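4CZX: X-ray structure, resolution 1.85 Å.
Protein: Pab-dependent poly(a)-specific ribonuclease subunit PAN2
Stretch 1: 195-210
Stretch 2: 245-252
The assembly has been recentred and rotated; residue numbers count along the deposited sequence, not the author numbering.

Stretch 1 (195-210) INDLDTSNDFIVTCGG
Stretch 2, residues 245-252: LAAHVRMH

Stretch 1 forms a hairpin: after a corner at Asn196 (phi/psi -87/-19), extended strands 197-200 and 204-210 are joined by the turn at Ser201-Asp203 and paired through Cys208 N to Asp197 O, Asp199 N to Val206 O and Val206 N to Asp199 O, each 3.0 Å. Strand 248-251 packs along one face of the hairpin, 8° from parallel to 197-200 (closest approach of the axes 6.0 Å) and antiparallel to 204-210 (178°, closest approach 6.3 Å). In register, the CA atoms of Asp197 and His248, and of Asp199 and Arg250, lie 5.5 Å apart. No backbone-to-backbone hydrogen bond links the stretches; aspartates, both chi1 t, reach the amides instead. Asp197 OD2 accepts Val249 N at 3.1 Å, and Asp199 OD2 accepts Met251 N at 2.7 Å, repeating the contact two residues on. Asp197 OD1 takes Arg250 NH1 at 2.9 Å in a salt bridge, at the guanidinium edge, near its plane; Arg250 (m, m, t, chi4 -100°) also gives NH1 to its neighbour Val249 O at 3.0 Å. Asn196 (chi1 t) donates ND2 to Ala247 O at 2.9 Å. Apolar packing completes the contact: CG2 of Val206 (chi1 m) meets CG1 of Val249 (chi1 p) at 3.8 Å, SG of Cys208 (chi1 m) lies 3.8 Å from Ala246 CB, and Met251 (m, m, m) brings CE to 4.0 Å from Phe204 CD2.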

ATOM      1  N   ILE A 195      33.115 -15.394  24.335  1.00 27.17           N
ATOM      2  CA  ILE A 195      32.222 -15.657  25.443  1.00 25.73           C
ATOM      3  C   ILE A 195      30.830 -15.772  24.839  1.00 27.88           C
ATOM      4  O   ILE A 195      30.369 -14.847  24.189  1.00 27.82           O
ATOM      5  CB  ILE A 195      32.309 -14.537  26.479  1.00 31.92           C
ATOM      6  CG1 ILE A 195      33.617 -14.694  27.278  1.00 33.08           C
ATOM      7  CG2 ILE A 195      31.095 -14.554  27.422  1.00 28.17           C
ATOM      8  CD1 ILE A 195      33.995 -13.500  28.106  1.00 28.13           C
ATOM      9  N   ASN A 196      30.198 -16.929  25.002  1.00 28.26           N
ATOM     10  CA  ASN A 196      28.857 -17.156  24.481  1.00 26.74           C
ATOM     11  C   ASN A 196      27.764 -16.695  25.463  1.00 24.60           C
ATOM     12  O   ASN A 196      26.607 -16.488  25.081  1.00 26.02           O
ATOM     13  CB  ASN A 196      28.664 -18.641  24.158  1.00 29.70           C
ATOM     14  CG  ASN A 196      27.456 -18.881  23.282  1.00 33.51           C
ATOM     15  OD1 ASN A 196      27.294 -18.226  22.261  1.00 31.46           O
ATOM     16  ND2 ASN A 196      26.586 -19.796  23.689  1.00 31.22           N
ATOM     17  N   ASP A 197      28.141 -16.547  26.729  1.00 26.16           N
ATOM     18  CA  ASP A 197      27.189 -16.167  27.768  1.00 27.11           C
ATOM     19  C   ASP A 197      27.918 -15.668  29.010  1.00 23.57           C
ATOM     20  O   ASP A 197      29.009 -16.141  29.346  1.00 27.39           O
ATOM     21  CB  ASP A 197      26.285 -17.350  28.140  1.00 25.18           C
ATOM     22  CG  ASP A 197      24.940 -16.901  28.745  1.00 35.09           C
ATOM     23  OD1 ASP A 197      24.753 -15.686  28.960  1.00 32.79           O
ATOM     24  OD2 ASP A 197      24.066 -17.765  28.983  1.00 31.14           O
ATOM     25  N   LEU A 198      27.292 -14.724  29.703  1.00 24.76           N
ATOM     26  CA  LEU A 198      27.809 -14.203  30.959  1.00 26.10           C
ATOM     27  C   LEU A 198      26.639 -13.936  31.900  1.00 26.86           C
ATOM     28  O   LEU A 198      25.624 -13.380  31.487  1.00 25.99           O
ATOM     29  CB  LEU A 198      28.623 -12.914  30.732  1.00 27.53           C
ATOM     30  CG  LEU A 198      29.201 -12.262  32.009  1.00 31.40           C
ATOM     31  CD1 LEU A 198      30.528 -11.556  31.744  1.00 28.36           C
ATOM     32  CD2 LEU A 198      28.227 -11.282  32.673  1.00 31.90           C
ATOM     33  N   ASP A 199      26.782 -14.339  33.157  1.00 27.75           N
ATOM     34  CA  ASP A 199      25.858 -13.895  34.198  1.00 29.88           C
ATOM     35  C   ASP A 199      26.668 -13.531  35.422  1.00 30.54           C
ATOM     36  O   ASP A 199      27.832 -13.922  35.547  1.00 30.62           O
ATOM     37  CB  ASP A 199      24.810 -14.965  34.533  1.00 26.12           C
ATOM     38  CG  ASP A 199      23.579 -14.372  35.228  1.00 33.78           C
ATOM     39  OD1 ASP A 199      23.433 -13.133  35.191  1.00 28.29           O
ATOM     40  OD2 ASP A 199      22.776 -15.134  35.800  1.00 29.62           O
ATOM     41  N   THR A 200      26.061 -12.779  36.334  1.00 28.97           N
ATOM     42  CA  THR A 200      26.765 -12.379  37.532  1.00 25.88           C
ATOM     43  C   THR A 200      25.777 -12.085  38.653  1.00 27.99           C
ATOM     44  O   THR A 200      24.673 -11.613  38.401  1.00 33.35           O
ATOM     45  CB  THR A 200      27.679 -11.142  37.263  1.00 29.93           C
ATOM     46  OG1 THR A 200      28.245 -10.682  38.493  1.00 35.71           O
ATOM     47  CG2 THR A 200      26.896  -9.997  36.617  1.00 31.66           C
ATOM     48  N   SER A 201      26.187 -12.426  39.872  1.00 34.36           N
ATOM     49  CA  SER A 201      25.517 -12.038  41.106  1.00 35.11           C
ATOM     50  C   SER A 201      26.454 -11.075  41.811  1.00 35.41           C
ATOM     51  O   SER A 201      27.531 -10.785  41.292  1.00 36.69           O
ATOM     52  CB  SER A 201      25.225 -13.255  41.978  1.00 37.66           C
ATOM     53  OG  SER A 201      26.432 -13.880  42.400  1.00 38.12           O
ATOM     54  N   ASN A 202      26.086 -10.592  42.994  1.00 36.85           N
ATOM     55  CA  ASN A 202      26.974  -9.674  43.693  1.00 33.28           C
ATOM     56  C   ASN A 202      28.283 -10.367  44.084  1.00 32.74           C
ATOM     57  O   ASN A 202      29.288  -9.699  44.314  1.00 45.15           O
ATOM     58  CB  ASN A 202      26.292  -9.064  44.944  1.00 35.25           C
ATOM     59  CG  ASN A 202      25.181  -8.077  44.585  1.00 51.03           C
ATOM     60  OD1 ASN A 202      25.198  -7.455  43.515  1.00 56.01           O
ATOM     61  ND2 ASN A 202      24.205  -7.933  45.478  1.00 52.87           N
ATOM     62  N   ASP A 203      28.285 -11.701  44.141  1.00 34.79           N
ATOM     63  CA  ASP A 203      29.479 -12.429  44.583  1.00 35.48           C
ATOM     64  C   ASP A 203      30.249 -13.180  43.488  1.00 37.51           C
ATOM     65  O   ASP A 203      31.400 -13.576  43.709  1.00 38.86           O
ATOM     66  CB  ASP A 203      29.115 -13.430  45.680  1.00 38.89           C
ATOM     67  CG  ASP A 203      28.621 -12.755  46.942  1.00 49.45           C
ATOM     68  OD1 ASP A 203      28.936 -11.559  47.156  1.00 44.66           O
ATOM     69  OD2 ASP A 203      27.923 -13.433  47.721  1.00 51.26           O
ATOM     70  N   PHE A 204      29.632 -13.401  42.328  1.00 35.33           N
ATOM     71  CA  PHE A 204      30.268 -14.210  41.287  1.00 32.41           C
ATOM     72  C   PHE A 204      30.092 -13.686  39.870  1.00 33.34           C
ATOM     73  O   PHE A 204      29.102 -13.025  39.557  1.00 34.52           O
ATOM     74  CB  PHE A 204      29.727 -15.646  41.308  1.00 33.45           C
ATOM     75  CG  PHE A 204      29.915 -16.353  42.622  1.00 37.03           C
ATOM     76  CD1 PHE A 204      31.114 -16.981  42.923  1.00 42.64           C
ATOM     77  CD2 PHE A 204      28.885 -16.403  43.544  1.00 38.41           C
ATOM     78  CE1 PHE A 204      31.279 -17.638  44.147  1.00 46.28           C
ATOM     79  CE2 PHE A 204      29.049 -17.055  44.767  1.00 39.36           C
ATOM     80  CZ  PHE A 204      30.245 -17.673  45.055  1.00 41.27           C
ATOM     81  N   ILE A 205      31.063 -14.006  39.017  1.00 30.12           N
ATOM     82  CA  ILE A 205      30.845 -14.013  37.574  1.00 30.65           C
ATOM     83  C   ILE A 205      30.936 -15.445  37.063  1.00 34.38           C
ATOM     84  O   ILE A 205      31.782 -16.219  37.525  1.00 33.60           O
ATOM     85  CB  ILE A 205      31.871 -13.168  36.801  1.00 33.17           C
ATOM     86  CG1 ILE A 205      32.147 -11.841  37.507  1.00 35.13           C
ATOM     87  CG2 ILE A 205      31.407 -12.971  35.340  1.00 28.74           C
ATOM     88  CD1 ILE A 205      33.244 -11.037  36.831  1.00 35.10           C
ATOM     89  N   VAL A 206      30.064 -15.796  36.121  1.00 28.83           N
ATOM     90  CA  VAL A 206      30.155 -17.084  35.446  1.00 28.92           C
ATOM     91  C   VAL A 206      30.052 -16.877  33.933  1.00 32.85           C
ATOM     92  O   VAL A 206      29.269 -16.053  33.454  1.00 28.74           O
ATOM     93  CB  VAL A 206      29.068 -18.075  35.927  1.00 28.15           C
ATOM     94  CG1 VAL A 206      29.426 -18.659  37.289  1.00 31.18           C
ATOM     95  CG2 VAL A 206      27.678 -17.403  35.944  1.00 30.97           C
ATOM     96  N   THR A 207      30.872 -17.598  33.170  1.00 31.15           N
ATOM     97  CA  THR A 207      30.840 -17.450  31.720  1.00 31.16           C
ATOM     98  C   THR A 207      30.913 -18.780  31.002  1.00 30.05           C
ATOM     99  O   THR A 207      31.447 -19.764  31.535  1.00 31.58           O
ATOM    100  CB  THR A 207      31.999 -16.571  31.175  1.00 34.11           C
ATOM    101  OG1 THR A 207      33.256 -17.205  31.454  1.00 37.17           O
ATOM    102  CG2 THR A 207      31.961 -15.163  31.775  1.00 31.16           C
ATOM    103  N   CYS A 208      30.369 -18.784  29.788  1.00 28.33           N
ATOM    104  CA  CYS A 208      30.544 -19.872  28.835  1.00 31.32           C
ATOM    105  C   CYS A 208      31.240 -19.315  27.596  1.00 31.28           C
ATOM    106  O   CYS A 208      31.022 -18.171  27.230  1.00 31.06           O
ATOM    107  CB  CYS A 208      29.193 -20.476  28.442  1.00 29.78           C
ATOM    108  SG  CYS A 208      28.243 -21.119  29.819  1.00 34.44           S
ATOM    109  N   GLY A 209      32.078 -20.110  26.943  1.00 30.48           N
ATOM    110  CA  GLY A 209      32.740 -19.607  25.758  1.00 29.62           C
ATOM    111  C   GLY A 209      33.633 -20.661  25.138  1.00 30.50           C
ATOM    112  O   GLY A 209      33.471 -21.853  25.421  1.00 32.38           O
ATOM    113  N   GLY A 210      34.571 -20.223  24.303  1.00 31.68           N
ATOM    114  CA  GLY A 210      35.487 -21.144  23.639  1.00 31.71           C
ATOM    115  C   GLY A 210      36.784 -20.514  23.165  1.00 33.08           C
ATOM    116  O   GLY A 210      36.971 -19.295  23.240  1.00 33.52           O
ATOM    117  N   LEU A 245      29.616 -29.797  27.437  1.00 37.99           N
ATOM    118  CA  LEU A 245      29.998 -28.512  26.820  1.00 32.42           C
ATOM    119  C   LEU A 245      29.039 -27.394  27.200  1.00 33.59           C
ATOM    120  O   LEU A 245      27.855 -27.432  26.868  1.00 36.16           O
ATOM    121  CB  LEU A 245      30.087 -28.605  25.297  1.00 32.68           C
ATOM    122  CG  LEU A 245      31.024 -29.719  24.834  1.00 38.61           C
ATOM    123  CD1 LEU A 245      31.203 -29.655  23.333  1.00 45.15           C
ATOM    124  CD2 LEU A 245      32.364 -29.625  25.579  1.00 33.67           C
ATOM    125  N   ALA A 246      29.569 -26.378  27.867  1.00 34.02           N
ATOM    126  CA  ALA A 246      28.727 -25.335  28.464  1.00 32.14           C
ATOM    127  C   ALA A 246      28.449 -24.206  27.497  1.00 32.30           C
ATOM    128  O   ALA A 246      29.365 -23.492  27.094  1.00 32.28           O
ATOM    129  CB  ALA A 246      29.374 -24.797  29.718  1.00 33.47           C
ATOM    130  N   ALA A 247      27.173 -24.040  27.155  1.00 29.17           N
ATOM    131  CA  ALA A 247      26.744 -23.045  26.178  1.00 28.79           C
ATOM    132  C   ALA A 247      26.136 -21.822  26.867  1.00 29.15           C
ATOM    133  O   ALA A 247      26.364 -20.686  26.440  1.00 30.76           O
ATOM    134  CB  ALA A 247      25.749 -23.663  25.210  1.00 28.25           C
ATOM    135  N   HIS A 248      25.356 -22.063  27.920  1.00 31.20           N
ATOM    136  CA  HIS A 248      24.704 -20.976  28.652  1.00 26.78           C
ATOM    137  C   HIS A 248      24.733 -21.213  30.146  1.00 27.59           C
ATOM    138  O   HIS A 248      24.843 -22.360  30.614  1.00 33.81           O
ATOM    139  CB  HIS A 248      23.255 -20.798  28.184  1.00 33.18           C
ATOM    140  CG  HIS A 248      23.135 -20.651  26.702  1.00 33.24           C
ATOM    141  ND1 HIS A 248      23.403 -19.468  26.049  1.00 31.98           N
ATOM    142  CD2 HIS A 248      22.831 -21.555  25.746  1.00 33.66           C
ATOM    143  CE1 HIS A 248      23.268 -19.653  24.748  1.00 34.69           C
ATOM    144  NE2 HIS A 248      22.917 -20.909  24.540  1.00 31.05           N
ATOM    145  N   VAL A 249      24.643 -20.114  30.889  1.00 28.67           N
ATOM    146  CA  VAL A 249      24.683 -20.164  32.335  1.00 26.49           C
ATOM    147  C   VAL A 249      23.903 -18.996  32.935  1.00 27.21           C
ATOM    148  O   VAL A 249      23.913 -17.873  32.416  1.00 26.55           O
ATOM    149  CB  VAL A 249      26.142 -20.158  32.865  1.00 26.37           C
ATOM    150  CG1 VAL A 249      26.824 -18.821  32.568  1.00 31.45           C
ATOM    151  CG2 VAL A 249      26.192 -20.500  34.349  1.00 28.08           C
ATOM    152  N   ARG A 250      23.197 -19.294  34.017  1.00 27.79           N
ATOM    153  CA  ARG A 250      22.540 -18.274  34.820  1.00 28.36           C
ATOM    154  C   ARG A 250      22.772 -18.585  36.282  1.00 27.86           C
ATOM    155  O   ARG A 250      22.712 -19.747  36.685  1.00 32.54           O
ATOM    156  CB  ARG A 250      21.036 -18.216  34.544  1.00 30.12           C
ATOM    157  CG  ARG A 250      20.653 -17.636  33.192  1.00 29.86           C
ATOM    158  CD  ARG A 250      20.953 -16.148  33.127  1.00 25.49           C
ATOM    159  NE  ARG A 250      20.522 -15.544  31.861  1.00 27.46           N
ATOM    160  CZ  ARG A 250      21.330 -15.284  30.840  1.00 29.97           C
ATOM    161  NH1 ARG A 250      22.622 -15.607  30.892  1.00 27.35           N
ATOM    162  NH2 ARG A 250      20.840 -14.717  29.752  1.00 25.59           N
ATOM    163  N   MET A 251      23.022 -17.545  37.073  1.00 30.65           N
ATOM    164  CA  MET A 251      23.039 -17.691  38.527  1.00 30.64           C
ATOM    165  C   MET A 251      21.614 -17.908  39.004  1.00 36.46           C
ATOM    166  O   MET A 251      20.682 -17.267  38.506  1.00 34.07           O
ATOM    167  CB  MET A 251      23.632 -16.459  39.208  1.00 30.35           C
ATOM    168  CG  MET A 251      25.106 -16.249  38.919  1.00 36.13           C
ATOM    169  SD  MET A 251      26.127 -17.621  39.493  1.00 36.34           S
ATOM    170  CE  MET A 251      25.863 -17.594  41.274  1.00 31.75           C
ATOM    171  N   HIS A 252      21.446 -18.824  39.950  1.00 33.12           N
ATOM    172  CA  HIS A 252      20.151 -19.072  40.556  1.00 37.99           C
ATOM    173  C   HIS A 252      19.831 -17.907  41.488  1.00 31.71           C
ATOM    174  O   HIS A 252      20.632 -17.584  42.364  1.00 39.59           O
ATOM    175  CB  HIS A 252      20.158 -20.402  41.309  1.00 37.05           C
ATOM    176  CG  HIS A 252      18.796 -20.968  41.546  1.00 46.45           C
ATOM    177  ND1 HIS A 252      17.892 -20.396  42.417  1.00 46.74           N
ATOM    178  CD2 HIS A 252      18.182 -22.059  41.029  1.00 49.62           C
ATOM    179  CE1 HIS A 252      16.777 -21.104  42.419  1.00 50.31           C
ATOM    180  NE2 HIS A 252      16.928 -22.121  41.587  1.00 50.57           N
TER
HETATM  181  O   HOH W   1      24.084 -16.559  25.705  1.00 33.25           O
HETATM  182  O   HOH W   2      22.728 -14.070  27.530  1.00 29.01           O
HETATM  183  O   HOH W   3      32.007 -22.791  28.075  1.00 26.44           O